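Local coordinates for 2-oxoglutarate (2OG) and Fe(II)-dependent oxygenase superfamily protein (PDB 6KWA) that probably catalyses the irreversible oxidation of the plant hormone indole-3-acetic acid to inactive 2-oxoindole-3-acetic acid, as a 2-oxoglutarate- and iron(II)-dependent dioxygenase, at residues 4-9 against 31-36; 162-167 against 229-234; 169-174 against 242-247. All coordinates share one frame; numbering follows the deposited sequence.

Contact 1 of 3, residues 4-9 against 31-36; sequences TIDLEE and VINHGV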
# COMPACT_ATOMS: atom_id res chain seq x y z
N THR A 4 -2.68 -5.46 15.19
CA THR A 4 -2.36 -4.07 15.18
C THR A 4 -1.06 -3.94 15.94
O THR A 4 -0.89 -4.59 16.96
CB THR A 4 -3.44 -3.24 15.80
OG1 THR A 4 -4.60 -3.32 14.97
CG2 THR A 4 -2.97 -1.79 15.91
N ILE A 5 -0.11 -3.24 15.33
CA ILE A 5 1.24 -3.07 15.85
C ILE A 5 1.55 -1.62 16.21
O ILE A 5 1.41 -0.72 15.39
CB ILE A 5 2.26 -3.62 14.84
CG1 ILE A 5 2.10 -5.14 14.85
CG2 ILE A 5 3.67 -3.22 15.20
CD1 ILE A 5 3.16 -5.90 14.13
N ASP A 6 1.99 -1.42 17.45
CA ASP A 6 2.34 -0.10 18.00
C ASP A 6 3.78 0.22 17.67
O ASP A 6 4.69 -0.32 18.28
CB ASP A 6 2.13 -0.11 19.53
CG ASP A 6 2.28 1.28 20.19
OD1 ASP A 6 2.82 2.23 19.58
OD2 ASP A 6 1.85 1.41 21.35
N LEU A 7 4.00 1.16 16.74
CA LEU A 7 5.34 1.48 16.29
C LEU A 7 6.10 2.30 17.33
O LEU A 7 7.28 2.57 17.14
CB LEU A 7 5.29 2.25 14.96
CG LEU A 7 4.74 1.45 13.76
CD1 LEU A 7 4.82 2.25 12.48
CD2 LEU A 7 5.47 0.11 13.58
N GLU A 8 5.43 2.68 18.43
CA GLU A 8 6.14 3.34 19.56
C GLU A 8 6.48 2.36 20.70
O GLU A 8 6.78 2.79 21.81
CB GLU A 8 5.36 4.52 20.13
CG GLU A 8 5.33 5.73 19.21
CD GLU A 8 4.49 6.87 19.78
OE1 GLU A 8 3.78 6.66 20.79
OE2 GLU A 8 4.55 7.98 19.21
N GLU A 9 6.41 1.06 20.43
CA GLU A 9 6.86 0.05 21.39
C GLU A 9 8.32 0.34 21.70
O GLU A 9 9.11 0.57 20.79
CB GLU A 9 6.69 -1.36 20.80
CG GLU A 9 7.51 -2.43 21.50
CD GLU A 9 6.96 -2.84 22.84
OE1 GLU A 9 5.75 -3.15 22.93
OE2 GLU A 9 7.75 -2.85 23.81
N VAL A 31 -0.84 -0.45 11.65
CA VAL A 31 0.07 0.26 12.53
C VAL A 31 -0.64 1.45 13.17
O VAL A 31 -1.50 2.11 12.56
CB VAL A 31 1.36 0.74 11.81
CG1 VAL A 31 2.23 -0.47 11.47
CG2 VAL A 31 1.06 1.59 10.56
N ILE A 32 -0.31 1.67 14.44
CA ILE A 32 -0.71 2.85 15.19
C ILE A 32 0.54 3.54 15.69
O ILE A 32 1.63 2.93 15.70
CB ILE A 32 -1.60 2.50 16.40
CG1 ILE A 32 -0.88 1.47 17.28
CG2 ILE A 32 -2.95 1.99 15.95
CD1 ILE A 32 -1.60 1.16 18.58
N ASN A 33 0.40 4.80 16.09
CA ASN A 33 1.53 5.65 16.47
C ASN A 33 2.61 5.59 15.41
O ASN A 33 3.80 5.49 15.72
CB ASN A 33 2.07 5.23 17.84
CG ASN A 33 0.97 5.17 18.90
OD1 ASN A 33 -0.07 5.84 18.79
ND2 ASN A 33 1.17 4.33 19.91
N HIS A 34 2.17 5.66 14.16
CA HIS A 34 3.02 5.51 12.98
C HIS A 34 3.92 6.69 12.66
O HIS A 34 4.68 6.64 11.70
CB HIS A 34 2.15 5.16 11.79
CG HIS A 34 0.87 5.92 11.75
ND1 HIS A 34 0.82 7.28 11.55
CD2 HIS A 34 -0.42 5.50 11.85
CE1 HIS A 34 -0.44 7.68 11.56
NE2 HIS A 34 -1.21 6.62 11.73
N GLY A 35 3.74 7.80 13.37
CA GLY A 35 4.53 8.98 13.12
C GLY A 35 4.11 9.89 11.96
O GLY A 35 4.75 10.89 11.71
N VAL A 36 3.05 9.55 11.26
CA VAL A 36 2.57 10.42 10.18
C VAL A 36 1.51 11.40 10.67
O VAL A 36 0.56 10.99 11.36
CB VAL A 36 1.97 9.60 9.02
CG1 VAL A 36 1.58 10.52 7.88
CG2 VAL A 36 2.97 8.55 8.54
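D6 and N33 meet through their first torsions. D6 has CG anti to the backbone N (chi1 -172°), and N33 has CG anti to its carbonyl carbon, beside the N (chi1 -52°). This brings N33 ND2 to 2.7 Å from D6 OD1 in a somewhat bent hydrogen bond. The carboxylate and amide planes are 68° apart, and ND2 comes from above the carboxylate plane. E8 N reaches the same OD1 from the opposite face, at 2.9 Å, and forms an Asx turn. OD1 is thus gripped from both faces just where the chain leaves strand 4-6 in a type I turn. An alanine in place of D6 would probably leave N33 ND2 and E8 N without this shared acceptor and set the N33 amide free to turn.

Before this polar group, along the strands, the backbones pair in parallel. I32 N donates to I5 O at 3.1 Å, and L7 N donates to I32 O. Together with helix 12-25 they form a beta-alpha-beta unit at one edge of the large mixed sheet. L7 CD1 lies against V31 CB at 3.8 Å and also touches H34 CA. Helix 106-133 meets L7 through L122 and L126. On the other face I32 CG1 lies against D6 CA at 3.7 Å, and I32 CG2 meets T4 CG2. E8 crosses N33 at about a right angle, with CD 3.5 Å from N33 CB. With two N-H donors on D6 OD1, the carboxylate is probably kept in its charged form.

Contact 2 of 3, residues 162-167 against 229-234; sequences GKLGVQ and RVQCKE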
# COMPACT_ATOMS: atom_id res chain seq x y z
N GLY A 162 -23.59 -6.12 -1.12
CA GLY A 162 -23.60 -7.54 -0.81
C GLY A 162 -22.65 -8.36 -1.68
O GLY A 162 -22.50 -9.56 -1.46
N LYS A 163 -22.02 -7.71 -2.66
CA LYS A 163 -20.98 -8.34 -3.47
C LYS A 163 -19.66 -7.57 -3.41
O LYS A 163 -19.53 -6.60 -2.68
CB LYS A 163 -21.45 -8.49 -4.93
CG LYS A 163 -21.24 -9.91 -5.48
CD LYS A 163 -22.35 -10.85 -5.02
CE LYS A 163 -22.15 -12.30 -5.49
NZ LYS A 163 -20.96 -12.96 -4.86
N LEU A 164 -18.66 -8.03 -4.17
CA LEU A 164 -17.30 -7.50 -4.07
C LEU A 164 -17.13 -6.29 -4.99
O LEU A 164 -17.83 -6.18 -5.99
CB LEU A 164 -16.26 -8.58 -4.42
CG LEU A 164 -16.06 -9.93 -3.72
CD1 LEU A 164 -17.31 -10.55 -3.09
CD2 LEU A 164 -15.42 -10.90 -4.72
N GLY A 165 -16.22 -5.38 -4.63
CA GLY A 165 -15.90 -4.22 -5.45
C GLY A 165 -14.83 -4.47 -6.50
O GLY A 165 -15.05 -4.27 -7.70
N VAL A 166 -13.67 -4.93 -6.05
CA VAL A 166 -12.68 -5.51 -6.94
C VAL A 166 -12.30 -6.88 -6.35
O VAL A 166 -12.40 -7.12 -5.14
CB VAL A 166 -11.44 -4.59 -7.16
CG1 VAL A 166 -10.64 -4.38 -5.86
CG2 VAL A 166 -10.54 -5.12 -8.30
N GLN A 167 -11.93 -7.81 -7.23
CA GLN A 167 -11.81 -9.21 -6.87
C GLN A 167 -10.44 -9.56 -6.27
O GLN A 167 -9.48 -8.79 -6.38
CB GLN A 167 -12.11 -10.06 -8.10
CG GLN A 167 -13.55 -9.83 -8.61
CD GLN A 167 -13.86 -10.60 -9.89
OE1 GLN A 167 -13.73 -11.82 -9.94
NE2 GLN A 167 -14.32 -9.88 -10.93
N ARG A 229 -9.21 -8.45 -0.85
CA ARG A 229 -10.22 -7.87 -1.73
C ARG A 229 -11.03 -6.87 -0.92
O ARG A 229 -11.03 -6.93 0.32
CB ARG A 229 -11.16 -8.92 -2.29
CG ARG A 229 -11.57 -9.89 -1.22
CD ARG A 229 -12.71 -10.79 -1.62
NE ARG A 229 -13.22 -11.49 -0.44
CZ ARG A 229 -14.10 -12.48 -0.49
NH1 ARG A 229 -14.55 -12.89 -1.67
NH2 ARG A 229 -14.51 -13.07 0.62
N VAL A 230 -11.73 -5.99 -1.61
CA VAL A 230 -12.63 -5.07 -0.95
C VAL A 230 -14.07 -5.46 -1.29
O VAL A 230 -14.44 -5.65 -2.45
CB VAL A 230 -12.35 -3.60 -1.34
CG1 VAL A 230 -12.32 -3.44 -2.85
CG2 VAL A 230 -13.40 -2.69 -0.72
N GLN A 231 -14.87 -5.64 -0.24
CA GLN A 231 -16.26 -6.01 -0.38
C GLN A 231 -17.17 -4.80 -0.25
O GLN A 231 -16.92 -3.91 0.56
CB GLN A 231 -16.63 -7.03 0.68
CG GLN A 231 -16.81 -8.42 0.17
CD GLN A 231 -17.62 -9.24 1.12
OE1 GLN A 231 -17.74 -8.89 2.30
NE2 GLN A 231 -18.19 -10.33 0.64
N CYS A 232 -18.22 -4.76 -1.05
CA CYS A 232 -19.18 -3.67 -0.94
C CYS A 232 -20.17 -3.90 0.21
O CYS A 232 -20.85 -4.91 0.23
CB CYS A 232 -19.94 -3.49 -2.25
SG CYS A 232 -21.34 -2.38 -2.07
N LYS A 233 -20.27 -2.94 1.12
CA LYS A 233 -21.13 -3.12 2.30
C LYS A 233 -22.31 -2.15 2.19
O LYS A 233 -23.38 -2.40 2.75
CB LYS A 233 -20.38 -2.87 3.62
CG LYS A 233 -19.38 -3.97 4.04
CD LYS A 233 -18.72 -3.67 5.41
CE LYS A 233 -17.65 -2.59 5.33
NZ LYS A 233 -16.77 -2.51 6.55
N GLU A 234 -22.11 -1.07 1.45
CA GLU A 234 -23.16 -0.07 1.25
C GLU A 234 -22.91 0.71 -0.04
O GLU A 234 -21.77 0.99 -0.38
CB GLU A 234 -23.26 0.87 2.44
CG GLU A 234 -21.95 1.53 2.80
CD GLU A 234 -22.11 2.44 3.99
OE1 GLU A 234 -23.19 2.40 4.61
OE2 GLU A 234 -21.17 3.21 4.29
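L164 rests its two methyls against the side chains of R229 and Q231. CD2 comes to 3.7 Å from R229 NH1, and CD1 lies 3.8 Å from Q231 NE2. L164 CG also rests near R229 CD, so the leucine meets the aliphatic part of the arginine as well as its guanidinium. L164 and R229 cross obliquely. R229 is extended from CG to NE, which carries its charged end out to the leucine methyls. That end also makes a cation-pi contact with F197, and its NH2 has a long, weak ion pair with E188.

The backbones run antiparallel, and L164 and Q231 form a non-hydrogen-bonded pair. G165 N donates to V230 O at 2.8 Å in a nearly straight bond. C232 N donates to K163 O, also at 2.8 Å, with the donor in the carbonyl plane. Beyond it G162 N reaches C232 O at 3.3 Å, from above the carbonyl plane. Strands 164-169 and 228-231 are neighbours in the four-stranded antiparallel sheet. This is the smaller sheet of the double-stranded beta-helix (jelly-roll) core of 2-oxoglutarate-dependent oxygenases. The chain turns a corner at G165 and V166.

At the corner V166 CG1 meets V230 CG1 at 3.6 Å, the two valines crossing at about a right angle. In V230, CG1 stands between the backbone N and the carbonyl carbon (chi1 52°), and this rotation turns it to V166. V230 is also close to Y154 and R238, which bind 2-oxoglutarate in another structure of this protein. R229 CB packs against V166 O at 3.6 Å. C232 CB lies 3.2 Å from K163 O, while its side chain also touches F156, T160 and V161.

Contact 3 of 3, residues 169-174 against 242-247; sequences HTDSGF and ASFLLG. With MG (magnesium ion), chain D.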
# COMPACT_ATOMS: atom_id res chain seq x y z
N HIS A 169 -6.90 -10.57 -4.86
CA HIS A 169 -5.57 -10.44 -5.47
C HIS A 169 -4.43 -10.36 -4.43
O HIS A 169 -4.68 -10.24 -3.22
CB HIS A 169 -5.53 -9.21 -6.38
CG HIS A 169 -5.61 -7.91 -5.65
ND1 HIS A 169 -6.76 -7.48 -5.02
CD2 HIS A 169 -4.69 -6.93 -5.48
CE1 HIS A 169 -6.54 -6.29 -4.48
NE2 HIS A 169 -5.29 -5.93 -4.74
N THR A 170 -3.19 -10.49 -4.89
CA THR A 170 -2.01 -10.17 -4.08
C THR A 170 -1.31 -8.97 -4.72
O THR A 170 -1.27 -8.89 -5.95
CB THR A 170 -1.01 -11.33 -3.97
OG1 THR A 170 -0.39 -11.56 -5.24
CG2 THR A 170 -1.68 -12.61 -3.50
N ASP A 171 -0.78 -8.04 -3.93
CA ASP A 171 -0.01 -6.96 -4.56
C ASP A 171 1.31 -7.53 -5.06
O ASP A 171 1.77 -8.58 -4.59
CB ASP A 171 0.24 -5.77 -3.62
CG ASP A 171 -1.01 -5.32 -2.88
OD1 ASP A 171 -2.12 -5.37 -3.46
OD2 ASP A 171 -0.88 -4.82 -1.74
N SER A 172 1.91 -6.88 -6.05
CA SER A 172 3.07 -7.46 -6.71
C SER A 172 4.39 -6.94 -6.12
O SER A 172 5.45 -7.54 -6.35
CB SER A 172 3.04 -7.16 -8.20
OG SER A 172 3.09 -5.76 -8.39
N GLY A 173 4.31 -5.85 -5.36
CA GLY A 173 5.50 -5.21 -4.82
C GLY A 173 5.94 -5.87 -3.53
O GLY A 173 5.57 -7.01 -3.23
N PHE A 174 6.74 -5.15 -2.77
CA PHE A 174 7.28 -5.69 -1.53
C PHE A 174 6.31 -5.44 -0.38
O PHE A 174 5.87 -6.36 0.31
CB PHE A 174 8.66 -5.06 -1.25
CG PHE A 174 9.33 -5.62 -0.05
CD1 PHE A 174 10.10 -6.78 -0.13
CD2 PHE A 174 9.23 -4.97 1.18
CE1 PHE A 174 10.74 -7.28 0.99
CE2 PHE A 174 9.86 -5.48 2.31
CZ PHE A 174 10.61 -6.65 2.21
N ALA A 242 -2.95 4.45 -1.55
CA ALA A 242 -2.01 3.33 -1.41
C ALA A 242 -0.62 3.74 -1.83
O ALA A 242 -0.44 4.44 -2.84
CB ALA A 242 -2.47 2.12 -2.22
N SER A 243 0.38 3.35 -1.03
CA SER A 243 1.76 3.61 -1.38
C SER A 243 2.52 2.30 -1.44
O SER A 243 2.59 1.61 -0.45
CB SER A 243 2.42 4.56 -0.39
OG SER A 243 1.62 5.70 -0.18
N PHE A 244 3.05 1.97 -2.61
CA PHE A 244 3.67 0.67 -2.83
C PHE A 244 5.19 0.77 -2.84
O PHE A 244 5.74 1.47 -3.67
CB PHE A 244 3.24 0.06 -4.16
CG PHE A 244 1.76 -0.09 -4.33
CD1 PHE A 244 1.10 -1.19 -3.82
CD2 PHE A 244 1.03 0.84 -5.07
CE1 PHE A 244 -0.26 -1.35 -4.00
CE2 PHE A 244 -0.34 0.68 -5.26
CZ PHE A 244 -0.97 -0.41 -4.73
N LEU A 245 5.84 0.06 -1.94
CA LEU A 245 7.27 -0.13 -2.07
C LEU A 245 7.42 -1.33 -3.00
O LEU A 245 6.90 -2.41 -2.72
CB LEU A 245 7.94 -0.39 -0.72
CG LEU A 245 9.43 -0.69 -0.85
CD1 LEU A 245 10.15 0.52 -1.37
CD2 LEU A 245 10.03 -1.15 0.46
N LEU A 246 8.04 -1.10 -4.15
CA LEU A 246 8.19 -2.14 -5.17
C LEU A 246 9.54 -2.84 -5.06
O LEU A 246 10.36 -2.47 -4.24
CB LEU A 246 8.02 -1.54 -6.57
CG LEU A 246 6.76 -0.72 -6.80
CD1 LEU A 246 6.78 -0.08 -8.18
CD2 LEU A 246 5.55 -1.61 -6.63
N GLY A 247 9.79 -3.80 -5.93
CA GLY A 247 11.07 -4.47 -5.93
C GLY A 247 12.08 -3.68 -6.75
O GLY A 247 11.88 -2.50 -7.05
MG MG D . -4.26 -4.53 -2.96
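G173 and F174 press closely on L245 and L246. F174 N donates to L245 O at 2.7 Å, in the carbonyl plane but with an N-H...O angle of 148°. G173 CA lies 4.0 Å from L246 CD2. A beta carbon on G173 would clash with L245 O and with that methyl. With CG anti to its backbone N (chi1 -176°), the F174 side chain runs alongside that of L245 and points the same way, the two CD2 atoms 4.0 Å apart. W145 and W218 meet the F174 ring edge-to-face.

H169, at the end of strand 164-169 of the double-stranded beta-helix, and D171, in the loop after it, are the first two ligands of the family's HxD...H metal triad. H169 NE2 binds magnesium at 2.5 Å and D171 OD1 at 2.4 Å. H228 completes the protein ligands. Magnesium probably sits where the working enzyme holds iron(II).

The side by the metal is looser. D171 OD2 stands at the edge of the F244 ring, 4.2 Å from CE1, with the carboxylate and ring planes 83° apart. OD2 is hydrogen-bonded to N210 and T176, second-shell residues that probably hold the carboxylate in place for the metal. S172, beside G173, is exposed.

Contact 1 closes before the other two open. Contacts 2 and 3 interlock along the chain: 162-167, 169-174, 229-234 and 242-247 follow in that order, all in the 2-oxoglutarate/iron(II) oxygenase part of the chain. Contact 1 lies about 28 Å from contact 2 and 20 Å from contact 3, centre to centre. It is at the edge of the large mixed sheet, which contact 3 also reaches through strand 237-245. Contact 2 belongs to the smaller antiparallel sheet, its centre about 20 Å from that of contact 3. Strand 164-169 leads from contact 2 to the metal-binding loop of contact 3. The N-terminal unit thus extends the larger sheet, while the metal site lies between the two sheets.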